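Local coordinates for uncharacterized protein DUF1185 (Bordetella bronchiseptica RB50, PDB 3BYQ), which is of unknown function but adopts a variant of the Bacillus chorismate mutase fold and may act in amino-acid metabolism, at residues S34-N40 against R160-L166; G87-M92 against K121-T125; G61-T66 against A105-V109; N76-Y80 against L110-M116. The contacts are given in a common frame with arbitrary orientation. Where two conformers were deposited one is given. Residue numbers count along the deposited sequence, not the author numbering.

Interaction 1 pairs two strands inside the mixed sheet, 29-39 and 161-169, and its segments enclose the other three contacts along the chain. Interaction 2 lies at one end of that sheet, its centre about 11 Å from that of interaction 1, to which it is joined by the Glu161-Gly87 backbone hydrogen bond and the Arg160-Asp89 salt bridge. Interaction 3 packs helix 51-72 on helix 98-109, about 15 Å centre to centre from interaction 1, with Leu166 touching Gly61 and Ala65. Interaction 4 follows where helix 98-109 ends, its centre about 11 Å from that of interaction 3 and 28 Å from that of interaction 2. Strand 79-86 connects interactions 4 and 2, both of which touch the fourth subunit.

Interaction 1: S34-N40 against R160-L166; sequences SCAVIRN and REILFAL. With EDO (1,2-ethanediol), chain I.
The apolar centre has two faces. On one, Ile38 (chi1 p) brings CD1 to the edge of the Phe164 ring (chi1 m; CE2, 3.7 Å); on the other, Cys35 SG sits 3.6 Å from Ala165 CB and, with Val37 chi1 t, Val37 CG2 4.2 Å from Leu163 CG. Beta-branched Val37, Ile38 and Ile162 suit the extended backbone. Strands 34-39 and 161-166 run antiparallel, their axes 4.6 Å apart at 155°. Both are inner strands of the mixed sheet, flanked by strands 7-17 and 79-86. Ser34-Leu166, Ala36-Phe164 and Ile38-Ile162 are the hydrogen-bonded pairs, each joined by two N-H...O hydrogen bonds; Cys35-Ala165, Val37-Leu163 and Arg39-Glu161 alternate as non-hydrogen-bonded pairs. Asn40 N to Arg160 O (2.8 Å) ends the ladder. A water links Asn40 ND2 (2.9 Å) to Glu161 O (2.8 Å), whereas Asn40 OD1 accepts from Tyr42 N. Exposed Arg160 forms salt bridges with Asp89 of its own chain and Asp89 of the second subunit; its NH1 bonds weakly (3.4 Å) to O1 of an ethanediol probably from the crystallisation liquor.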
loop_
_atom_site.group_PDB
_atom_site.type_symbol
_atom_site.label_atom_id
_atom_site.label_comp_id
_atom_site.label_asym_id
_atom_site.label_seq_id
_atom_site.Cartn_x
_atom_site.Cartn_y
_atom_site.Cartn_z
ATOM N N SER B 34 16.012 10.354 -11.565
ATOM C CA SER B 34 15.385 11.495 -12.215
ATOM C C SER B 34 14.205 10.925 -12.975
ATOM O O SER B 34 14.383 10.069 -13.826
ATOM C CB SER B 34 16.347 12.198 -13.179
ATOM O OG SER B 34 15.769 13.381 -13.764
ATOM N N CYS B 35 13.017 11.435 -12.649
ATOM C CA CYS B 35 11.751 10.989 -13.235
ATOM C C CYS B 35 11.000 12.146 -13.879
ATOM O O CYS B 35 11.040 13.309 -13.402
ATOM C CB CYS B 35 10.837 10.448 -12.144
ATOM S SG CYS B 35 11.581 9.112 -11.098
ATOM N N ALA B 36 10.293 11.802 -14.948
ATOM C CA ALA B 36 9.396 12.721 -15.642
ATOM C C ALA B 36 8.062 12.018 -15.905
ATOM O O ALA B 36 8.035 10.863 -16.386
ATOM C CB ALA B 36 9.986 13.197 -16.973
ATOM N N VAL B 37 6.994 12.771 -15.630
ATOM C CA VAL B 37 5.617 12.347 -15.850
ATOM C C VAL B 37 5.135 13.068 -17.082
ATOM O O VAL B 37 5.138 14.286 -17.127
ATOM C CB VAL B 37 4.710 12.674 -14.666
ATOM C CG1 VAL B 37 3.287 12.257 -14.964
ATOM C CG2 VAL B 37 5.219 11.993 -13.385
ATOM N N ILE B 38 4.792 12.284 -18.099
ATOM C CA ILE B 38 4.334 12.812 -19.379
ATOM C C ILE B 38 2.974 12.266 -19.780
ATOM O O ILE B 38 2.537 11.270 -19.286
ATOM C CB ILE B 38 5.348 12.596 -20.514
ATOM C CG1 ILE B 38 5.361 11.147 -21.045
ATOM C CG2 ILE B 38 6.766 13.040 -20.073
ATOM C CD1 ILE B 38 6.129 10.963 -22.406
ATOM N N ARG B 39 2.280 13.009 -20.629
ATOM C CA ARG B 39 1.008 12.542 -21.161
ATOM C C ARG B 39 1.292 11.365 -22.069
ATOM O O ARG B 39 2.286 11.349 -22.801
ATOM C CB ARG B 39 0.323 13.656 -21.958
ATOM C CG ARG B 39 -1.048 13.267 -22.468
ATOM C CD ARG B 39 -1.761 14.457 -23.090
ATOM N NE ARG B 39 -1.068 14.933 -24.272
ATOM C CZ ARG B 39 -1.171 14.394 -25.490
ATOM N NH1 ARG B 39 -1.902 13.313 -25.679
ATOM N NH2 ARG B 39 -0.489 14.933 -26.504
ATOM N N ASN B 40 0.407 10.378 -22.025
ATOM C CA ASN B 40 0.498 9.243 -22.919
ATOM C C ASN B 40 -0.334 9.512 -24.165
ATOM O O ASN B 40 -1.553 9.470 -24.094
ATOM C CB ASN B 40 -0.034 7.968 -22.249
ATOM C CG ASN B 40 0.162 6.730 -23.086
ATOM O OD1 ASN B 40 0.514 6.816 -24.251
ATOM N ND2 ASN B 40 -0.050 5.562 -22.482
ATOM N N ARG B 160 -3.758 8.174 -17.938
ATOM C CA ARG B 160 -3.374 8.559 -19.298
ATOM C C ARG B 160 -1.992 9.213 -19.366
ATOM O O ARG B 160 -1.703 10.011 -20.241
ATOM C CB ARG B 160 -4.481 9.448 -19.892
ATOM C CG ARG B 160 -5.822 8.718 -19.947
ATOM C CD ARG B 160 -6.934 9.541 -20.512
ATOM N NE ARG B 160 -7.488 10.434 -19.513
ATOM C CZ ARG B 160 -8.145 10.014 -18.440
ATOM N NH1 ARG B 160 -8.292 8.712 -18.186
ATOM N NH2 ARG B 160 -8.610 10.903 -17.595
ATOM N N GLU B 161 -1.158 8.831 -18.414
ATOM C CA GLU B 161 0.231 9.290 -18.313
ATOM C C GLU B 161 1.210 8.146 -18.274
ATOM O O GLU B 161 0.851 6.970 -18.169
ATOM C CB GLU B 161 0.440 10.125 -17.065
ATOM C CG GLU B 161 -0.440 11.333 -16.989
ATOM C CD GLU B 161 -0.166 12.177 -15.786
ATOM O OE1 GLU B 161 -0.023 11.596 -14.670
ATOM O OE2 GLU B 161 -0.181 13.430 -15.930
ATOM N N ILE B 162 2.469 8.529 -18.401
ATOM C CA ILE B 162 3.611 7.606 -18.247
ATOM C C ILE B 162 4.691 8.302 -17.447
ATOM O O ILE B 162 4.901 9.524 -17.607
ATOM C CB ILE B 162 4.269 7.164 -19.582
ATOM C CG1 ILE B 162 3.235 6.686 -20.611
ATOM C CG2 ILE B 162 5.354 6.049 -19.305
ATOM C CD1 ILE B 162 3.751 6.694 -22.107
ATOM N N LEU B 163 5.287 7.551 -16.520
ATOM C CA LEU B 163 6.424 8.019 -15.711
ATOM C C LEU B 163 7.653 7.299 -16.230
ATOM O O LEU B 163 7.688 6.062 -16.314
ATOM C CB LEU B 163 6.175 7.704 -14.220
ATOM C CG LEU B 163 7.219 8.247 -13.223
ATOM C CD1 LEU B 163 6.627 8.184 -11.797
ATOM C CD2 LEU B 163 8.503 7.438 -13.262
ATOM N N PHE B 164 8.619 8.079 -16.701
ATOM C CA PHE B 164 9.904 7.562 -17.176
ATOM C C PHE B 164 10.992 8.003 -16.223
ATOM O O PHE B 164 11.003 9.137 -15.784
ATOM C CB PHE B 164 10.211 8.088 -18.580
ATOM C CG PHE B 164 9.314 7.521 -19.675
ATOM C CD1 PHE B 164 9.362 6.166 -19.975
ATOM C CD2 PHE B 164 8.514 8.335 -20.445
ATOM C CE1 PHE B 164 8.594 5.625 -20.985
ATOM C CE2 PHE B 164 7.728 7.800 -21.479
ATOM C CZ PHE B 164 7.777 6.432 -21.734
ATOM N N ALA B 165 11.934 7.099 -15.968
ATOM C CA ALA B 165 12.997 7.352 -15.017
ATOM C C ALA B 165 14.348 6.789 -15.389
ATOM O O ALA B 165 14.442 5.725 -16.056
ATOM C CB ALA B 165 12.584 6.756 -13.637
ATOM N N LEU B 166 15.376 7.499 -14.936
ATOM C CA LEU B 166 16.750 7.003 -15.039
ATOM C C LEU B 166 17.324 7.035 -13.638
ATOM O O LEU B 166 16.941 7.878 -12.809
ATOM C CB LEU B 166 17.600 7.867 -15.951
ATOM C CG LEU B 166 17.193 7.881 -17.432
ATOM C CD1 LEU B 166 18.084 8.818 -18.229
ATOM C CD2 LEU B 166 17.231 6.486 -17.997
HETATM C C1 EDO I . -9.670 6.377 -15.314
HETATM O O1 EDO I . -9.980 7.783 -15.337
HETATM C C2 EDO I . -10.837 5.602 -15.903
HETATM O O2 EDO I . -11.994 5.885 -15.113
HETATM O O HOH W 1 -1.126 5.817 -19.782
#

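Interaction 2: G87-M92 against K121-T125; sequences GVDGEM and KAVAT
Met92, deposited as selenomethionine, and Val123 bury the most surface here. Met92 leaves its backbone sideways with chi1 t and chi2 p, which swings the long, flexible side chain back over the strand: SE lies 4.1 Å from Val123 CG2 and 3.9 Å from Ala122 CA, and CE reaches 3.4 Å from Lys121 O. Val123, chi1 t and pointing toward the loop, fills the hollow of the curve, with CG1 3.5 Å from Gly87 O and CG2 3.5 Å from Met92 N. That hollow is shaped by a type I beta turn from Gly87 to Gly90, closed by Gly90 N to Gly87 O at 2.9 Å. Strand 79-86 runs into this turn and pairs in parallel with strand 119-123, so the contact joins the C-terminal ends of the two strands of a beta-alpha-beta crossover whose connection carries helices 93-96 and 98-109. Val88 CG1 lies 3.6 Å from Ala124 O and 4.0 Å from Thr125 CG2. The two backbones make no direct hydrogen bond; a water joins them, accepting from Val88 N (3.0 Å) and donating to Ala124 O (2.9 Å). Lys121, chi1 p with chi2 and chi3 t, has its NZ hydrogen-bonded to His99 NE2. Glu91 forms a salt bridge with Arg177 of the fourth subunit, and Val123 O is hydrogen-bonded to Gln154 NE2 of the third subunit.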
loop_
_atom_site.group_PDB
_atom_site.type_symbol
_atom_site.label_atom_id
_atom_site.label_comp_id
_atom_site.label_asym_id
_atom_site.label_seq_id
_atom_site.Cartn_x
_atom_site.Cartn_y
_atom_site.Cartn_z
ATOM N N GLY B 87 0.528 4.402 -16.892
ATOM C CA GLY B 87 -0.780 4.512 -16.273
ATOM C C GLY B 87 -1.737 3.456 -16.740
ATOM O O GLY B 87 -1.530 2.817 -17.819
ATOM N N VAL B 88 -2.819 3.281 -15.981
ATOM C CA VAL B 88 -3.705 2.133 -16.230
ATOM C C VAL B 88 -4.446 2.114 -17.556
ATOM O O VAL B 88 -4.918 1.048 -17.948
ATOM C CB VAL B 88 -4.724 1.833 -15.107
ATOM C CG1 VAL B 88 -4.034 1.346 -13.873
ATOM C CG2 VAL B 88 -5.650 3.000 -14.843
ATOM N N ASP B 89 -4.562 3.265 -18.217
ATOM C CA ASP B 89 -5.187 3.315 -19.549
ATOM C C ASP B 89 -4.196 3.022 -20.688
ATOM O O ASP B 89 -4.581 3.044 -21.846
ATOM C CB ASP B 89 -5.918 4.643 -19.790
ATOM C CG ASP B 89 -7.200 4.776 -19.004
ATOM O OD1 ASP B 89 -7.568 3.864 -18.210
ATOM O OD2 ASP B 89 -7.862 5.828 -19.177
ATOM N N GLY B 90 -2.942 2.738 -20.364
ATOM C CA GLY B 90 -1.930 2.426 -21.347
ATOM C C GLY B 90 -1.649 0.946 -21.394
ATOM O O GLY B 90 -2.463 0.129 -20.962
ATOM N N GLU B 91 -0.492 0.612 -21.951
ATOM C CA GLU B 91 -0.029 -0.766 -22.051
ATOM C C GLU B 91 1.467 -0.808 -21.811
ATOM O O GLU B 91 2.162 0.207 -21.912
ATOM C CB GLU B 91 -0.370 -1.408 -23.392
ATOM C CG GLU B 91 0.295 -0.769 -24.586
ATOM C CD GLU B 91 -0.033 -1.506 -25.886
ATOM O OE1 GLU B 91 0.445 -2.654 -26.094
ATOM O OE2 GLU B 91 -0.775 -0.923 -26.722
HETATM N N MSE B 92 1.958 -2.010 -21.543
HETATM C CA MSE B 92 3.366 -2.235 -21.223
HETATM C C MSE B 92 4.260 -1.703 -22.335
HETATM O O MSE B 92 5.305 -1.130 -22.073
HETATM C CB MSE B 92 3.640 -3.735 -21.027
HETATM C CG MSE B 92 4.886 -4.082 -20.251
HETATM SE SE MSE B 92 4.893 -3.478 -18.397
HETATM C CE MSE B 92 5.890 -4.986 -17.637
ATOM N N LYS B 121 9.830 -2.311 -15.433
ATOM C CA LYS B 121 8.686 -1.487 -15.794
ATOM C C LYS B 121 7.415 -2.155 -15.362
ATOM O O LYS B 121 7.383 -3.333 -15.042
ATOM C CB LYS B 121 8.630 -1.207 -17.267
ATOM C CG LYS B 121 8.625 -2.405 -18.098
ATOM C CD LYS B 121 8.774 -2.025 -19.601
ATOM C CE LYS B 121 8.748 -3.279 -20.410
ATOM N NZ LYS B 121 9.940 -4.116 -20.145
ATOM N N ALA B 122 6.376 -1.353 -15.289
ATOM C CA ALA B 122 5.053 -1.845 -14.879
ATOM C C ALA B 122 3.969 -0.912 -15.422
ATOM O O ALA B 122 4.250 0.211 -15.776
ATOM C CB ALA B 122 4.947 -1.863 -13.359
ATOM N N VAL B 123 2.764 -1.450 -15.537
ATOM C CA VAL B 123 1.542 -0.672 -15.787
ATOM C C VAL B 123 0.860 -0.675 -14.430
ATOM O O VAL B 123 0.654 -1.719 -13.832
ATOM C CB VAL B 123 0.638 -1.297 -16.847
ATOM C CG1 VAL B 123 -0.679 -0.482 -16.916
ATOM C CG2 VAL B 123 1.379 -1.384 -18.189
ATOM N N ALA B 124 0.564 0.506 -13.895
ATOM C CA ALA B 124 0.112 0.572 -12.506
ATOM C C ALA B 124 -0.708 1.814 -12.239
ATOM O O ALA B 124 -0.823 2.696 -13.041
ATOM C CB ALA B 124 1.328 0.586 -11.587
ATOM N N THR B 125 -1.299 1.798 -11.062
ATOM C CA THR B 125 -2.098 2.927 -10.577
ATOM C C THR B 125 -1.186 4.054 -10.095
ATOM O O THR B 125 0.006 3.874 -9.836
ATOM C CB THR B 125 -2.982 2.518 -9.407
ATOM O OG1 THR B 125 -2.147 2.023 -8.363
ATOM C CG2 THR B 125 -3.970 1.457 -9.828
HETATM O O HOH W 2 -2.554 4.953 -13.490
#

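Interaction 3: G61-T66 against A105-V109; sequences GTLLAT and AMRSV
Segments 61-66 and 105-109, of helices 51-72 and 98-109, cross with axes 8.4 Å apart at their closest and a signed angle of -49°. Gly61 lets the helices approach: its CA is 5.1 Å from Ala105 CA, its C atom 3.5 Å from Ala105 CB, and a CB on Gly61 would clash with that methyl. Thr62 follows, its N 3.4 Å from Ala105 CB; with chi1 m, its OG1 is hydrogen-bonded to Arg58 O and lies 2.8 Å from a water that donates to Ala105 O (2.9 Å). Ala65 points toward the other helix, its small CB 3.8 Å from Met106 CA (selenomethionine) and 3.9 Å from Val109 CG2; Ala65 and Met106 also pack on Leu166 of strand 161-169. Thr66 borders the seam, OG1 4.0 Å from Val109 CG2 while donating to Thr62 O at 2.8 Å. With Gly61, small alanines and Val109 at the interface, and threonine hydroxyls bonded within their own helix, the helices are held by close van der Waals packing plus one water bridge.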
loop_
_atom_site.group_PDB
_atom_site.type_symbol
_atom_site.label_atom_id
_atom_site.label_comp_id
_atom_site.label_asym_id
_atom_site.label_seq_id
_atom_site.Cartn_x
_atom_site.Cartn_y
_atom_site.Cartn_z
ATOM N N GLY B 61 15.333 11.176 -22.494
ATOM C CA GLY B 61 16.442 10.391 -21.926
ATOM C C GLY B 61 17.640 11.297 -21.681
ATOM O O GLY B 61 18.262 11.299 -20.604
ATOM N N THR B 62 17.972 12.098 -22.688
ATOM C CA THR B 62 19.133 13.008 -22.580
ATOM C C THR B 62 18.942 14.034 -21.468
ATOM O O THR B 62 19.833 14.286 -20.680
ATOM C CB THR B 62 19.424 13.692 -23.927
ATOM O OG1 THR B 62 19.668 12.664 -24.896
ATOM C CG2 THR B 62 20.629 14.637 -23.825
ATOM N N LEU B 63 17.749 14.574 -21.391
ATOM C CA LEU B 63 17.440 15.565 -20.376
ATOM C C LEU B 63 17.678 15.015 -18.957
ATOM O O LEU B 63 18.330 15.641 -18.091
ATOM C CB LEU B 63 15.966 15.991 -20.519
ATOM C CG LEU B 63 15.502 17.072 -19.534
ATOM C CD1 LEU B 63 16.132 18.463 -19.838
ATOM C CD2 LEU B 63 13.970 17.099 -19.495
ATOM N N LEU B 64 17.113 13.849 -18.711
ATOM C CA LEU B 64 17.168 13.222 -17.368
ATOM C C LEU B 64 18.569 12.750 -17.039
ATOM O O LEU B 64 19.043 12.898 -15.908
ATOM C CB LEU B 64 16.171 12.058 -17.257
ATOM C CG LEU B 64 14.698 12.425 -17.538
ATOM C CD1 LEU B 64 13.764 11.217 -17.276
ATOM C CD2 LEU B 64 14.215 13.611 -16.791
ATOM N N ALA B 65 19.241 12.194 -18.036
ATOM C CA ALA B 65 20.598 11.676 -17.814
ATOM C C ALA B 65 21.523 12.836 -17.499
ATOM O O ALA B 65 22.365 12.746 -16.640
ATOM C CB ALA B 65 21.116 10.854 -19.047
ATOM N N THR B 66 21.356 13.925 -18.223
ATOM C CA THR B 66 22.182 15.140 -17.993
ATOM C C THR B 66 21.983 15.681 -16.590
ATOM O O THR B 66 22.932 16.057 -15.904
ATOM C CB THR B 66 21.906 16.224 -19.057
ATOM O OG1 THR B 66 22.201 15.662 -20.352
ATOM C CG2 THR B 66 22.760 17.437 -18.840
ATOM N N ALA B 105 20.218 6.976 -24.648
ATOM C CA ALA B 105 20.486 8.369 -24.276
ATOM C C ALA B 105 21.444 8.445 -23.112
ATOM O O ALA B 105 22.401 9.223 -23.115
ATOM C CB ALA B 105 19.173 9.128 -23.957
HETATM N N MSE B 106 21.189 7.648 -22.087
HETATM C CA MSE B 106 22.041 7.679 -20.904
HETATM C C MSE B 106 23.448 7.207 -21.228
HETATM O O MSE B 106 24.442 7.833 -20.851
HETATM C CB MSE B 106 21.416 6.879 -19.751
HETATM C CG MSE B 106 22.304 6.859 -18.526
HETATM SE SE MSE B 106 21.409 6.435 -16.936
HETATM C CE MSE B 106 20.738 4.785 -17.491
ATOM N N ARG B 107 23.551 6.106 -21.948
ATOM C CA ARG B 107 24.861 5.616 -22.312
ATOM C C ARG B 107 25.631 6.646 -23.123
ATOM O O ARG B 107 26.834 6.837 -22.904
ATOM C CB ARG B 107 24.765 4.246 -22.981
ATOM C CG ARG B 107 24.355 3.242 -21.925
ATOM C CD ARG B 107 24.027 1.932 -22.527
ATOM N NE ARG B 107 25.224 1.262 -22.981
ATOM C CZ ARG B 107 25.202 0.103 -23.608
ATOM N NH1 ARG B 107 24.044 -0.480 -23.873
ATOM N NH2 ARG B 107 26.327 -0.465 -23.994
ATOM N N SER B 108 24.942 7.392 -23.990
ATOM C CA SER B 108 25.624 8.425 -24.783
ATOM C C SER B 108 26.123 9.599 -23.924
ATOM O O SER B 108 27.229 10.090 -24.116
ATOM C CB SER B 108 24.726 8.917 -25.921
ATOM O OG SER B 108 24.522 7.841 -26.840
ATOM N N VAL B 109 25.312 10.007 -22.958
ATOM C CA VAL B 109 25.688 11.067 -22.007
ATOM C C VAL B 109 26.922 10.673 -21.209
ATOM O O VAL B 109 27.794 11.484 -20.950
ATOM C CB VAL B 109 24.520 11.438 -21.069
ATOM C CG1 VAL B 109 24.984 12.179 -19.805
ATOM C CG2 VAL B 109 23.452 12.178 -21.882
HETATM O O HOH W 3 22.122 11.335 -25.024
#

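Interaction 4: N76-Y80 against L110-M116; sequences NIEVY and LGEPKAM
This buried contact is mainly side-chain packing, in which the start of strand 79-86 meets the loop running from the end of helix 98-109 toward strand 119-123. The main chains stay well apart, with CA atoms 8.5 Å between Ile77 and Leu110 and 9.3 Å between Tyr80 and Met116, and the long side chain of Tyr80 spans the gap. Its CA-to-CB bond points toward the loop, chi1 is p, and OH donates a short hydrogen bond of 2.5 Å to Ala115 O. Along the Tyr80 ring, CD2 lies 3.5 Å from Leu110 CD1, which sits near the ring plane, and CE2 lies 3.8 Å from Pro113 CG. Tyrosine suits the place because its hydrocarbon ring packs among apolar neighbours while its hydroxyl satisfies a carbonyl. Ile77 adds a lighter touch, CG1 to Leu110 CD2 at 4.2 Å. At the strand's start, Glu78 and Val79 both face Gly169 in a classic beta bulge. Leu110 is the first residue to leave helical angles, and Gly111 has phi 79°, which glycine adopts easily. Glu112 N to Arg107 O and Gly111 N to Ser108 O then complete a Schellman motif, the C-terminal cap from which the chain turns back toward the sheet.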
loop_
_atom_site.group_PDB
_atom_site.type_symbol
_atom_site.label_atom_id
_atom_site.label_comp_id
_atom_site.label_asym_id
_atom_site.label_seq_id
_atom_site.Cartn_x
_atom_site.Cartn_y
_atom_site.Cartn_z
ATOM N N ASN B 76 31.777 10.546 -10.954
ATOM C CA ASN B 76 31.392 9.724 -9.829
ATOM C C ASN B 76 30.422 8.601 -10.117
ATOM O O ASN B 76 29.949 7.955 -9.205
ATOM C CB ASN B 76 30.780 10.621 -8.762
ATOM C CG ASN B 76 31.750 11.634 -8.247
ATOM O OD1 ASN B 76 32.891 11.303 -7.926
ATOM N ND2 ASN B 76 31.309 12.872 -8.145
ATOM N N ILE B 77 30.146 8.360 -11.374
ATOM C CA ILE B 77 29.144 7.379 -11.754
ATOM C C ILE B 77 29.692 5.971 -11.918
ATOM O O ILE B 77 30.581 5.723 -12.735
ATOM C CB ILE B 77 28.426 7.783 -13.070
ATOM C CG1 ILE B 77 27.967 9.259 -13.055
ATOM C CG2 ILE B 77 27.289 6.797 -13.392
ATOM C CD1 ILE B 77 27.076 9.697 -11.917
ATOM N N GLU B 78 29.118 5.048 -11.160
ATOM C CA GLU B 78 29.484 3.651 -11.258
ATOM C C GLU B 78 28.354 2.689 -11.516
ATOM O O GLU B 78 28.620 1.618 -11.949
ATOM C CB GLU B 78 30.279 3.191 -10.041
ATOM C CG GLU B 78 31.560 3.978 -9.817
ATOM C CD GLU B 78 32.451 3.392 -8.722
ATOM O OE1 GLU B 78 32.286 2.225 -8.299
ATOM O OE2 GLU B 78 33.335 4.132 -8.285
ATOM N N VAL B 79 27.103 3.063 -11.241
ATOM C CA VAL B 79 25.959 2.171 -11.481
ATOM C C VAL B 79 24.816 2.939 -12.152
ATOM O O VAL B 79 24.735 4.151 -12.040
ATOM C CB VAL B 79 25.441 1.494 -10.169
ATOM C CG1 VAL B 79 26.537 0.616 -9.517
ATOM C CG2 VAL B 79 24.886 2.512 -9.163
ATOM N N TYR B 80 23.966 2.212 -12.866
ATOM C CA TYR B 80 22.782 2.843 -13.470
ATOM C C TYR B 80 21.644 1.850 -13.686
ATOM O O TYR B 80 21.797 0.645 -13.487
ATOM C CB TYR B 80 23.123 3.650 -14.773
ATOM C CG TYR B 80 23.853 2.947 -15.924
ATOM C CD1 TYR B 80 23.909 1.552 -16.067
ATOM C CD2 TYR B 80 24.421 3.709 -16.929
ATOM C CE1 TYR B 80 24.600 0.954 -17.179
ATOM C CE2 TYR B 80 25.042 3.128 -18.042
ATOM C CZ TYR B 80 25.140 1.771 -18.162
ATOM O OH TYR B 80 25.835 1.290 -19.273
ATOM N N LEU B 110 27.026 9.393 -20.910
ATOM C CA LEU B 110 28.131 8.848 -20.114
ATOM C C LEU B 110 29.372 8.393 -20.900
ATOM O O LEU B 110 30.236 7.748 -20.336
ATOM C CB LEU B 110 27.626 7.694 -19.266
ATOM C CG LEU B 110 26.626 8.010 -18.155
ATOM C CD1 LEU B 110 26.078 6.776 -17.416
ATOM C CD2 LEU B 110 27.313 8.961 -17.165
ATOM N N GLY B 111 29.460 8.686 -22.196
ATOM C CA GLY B 111 30.657 8.270 -22.977
ATOM C C GLY B 111 30.656 6.806 -23.402
ATOM O O GLY B 111 31.702 6.192 -23.600
ATOM N N GLU B 112 29.458 6.264 -23.529
ATOM C CA GLU B 112 29.244 4.862 -24.008
ATOM C C GLU B 112 29.875 3.760 -23.126
ATOM O O GLU B 112 30.634 2.910 -23.630
ATOM C CB GLU B 112 29.676 4.685 -25.475
ATOM C CG GLU B 112 29.097 5.709 -26.448
ATOM C CD GLU B 112 27.601 5.631 -26.611
ATOM O OE1 GLU B 112 26.991 4.661 -26.108
ATOM O OE2 GLU B 112 27.048 6.543 -27.261
ATOM N N PRO B 113 29.566 3.766 -21.814
ATOM C CA PRO B 113 29.949 2.599 -21.021
ATOM C C PRO B 113 29.323 1.355 -21.645
ATOM O O PRO B 113 28.301 1.443 -22.336
ATOM C CB PRO B 113 29.393 2.894 -19.642
ATOM C CG PRO B 113 28.300 3.953 -19.865
ATOM C CD PRO B 113 28.721 4.719 -21.049
ATOM N N LYS B 114 29.936 0.209 -21.376
ATOM C CA LYS B 114 29.618 -1.044 -22.080
ATOM C C LYS B 114 28.506 -1.900 -21.547
ATOM O O LYS B 114 27.927 -2.688 -22.314
ATOM C CB LYS B 114 30.862 -1.944 -22.146
ATOM C CG LYS B 114 32.052 -1.396 -22.959
ATOM C CD LYS B 114 31.880 -1.600 -24.420
ATOM C CE LYS B 114 33.161 -1.274 -25.167
ATOM N NZ LYS B 114 34.180 -2.337 -25.021
ATOM N N ALA B 115 28.222 -1.793 -20.254
ATOM C CA ALA B 115 27.157 -2.635 -19.677
ATOM C C ALA B 115 25.761 -2.210 -20.123
ATOM O O ALA B 115 25.456 -1.028 -20.224
ATOM C CB ALA B 115 27.248 -2.692 -18.184
HETATM N N MSE B 116 24.943 -3.196 -20.470
HETATM C CA MSE B 116 23.532 -2.928 -20.765
HETATM C C MSE B 116 22.942 -2.264 -19.535
HETATM O O MSE B 116 23.267 -2.623 -18.427
HETATM C CB MSE B 116 22.760 -4.208 -21.038
HETATM C CG MSE B 116 21.322 -3.978 -21.465
HETATM SE SE MSE B 116 20.413 -5.649 -21.973
HETATM C CE MSE B 116 20.136 -6.305 -20.241
#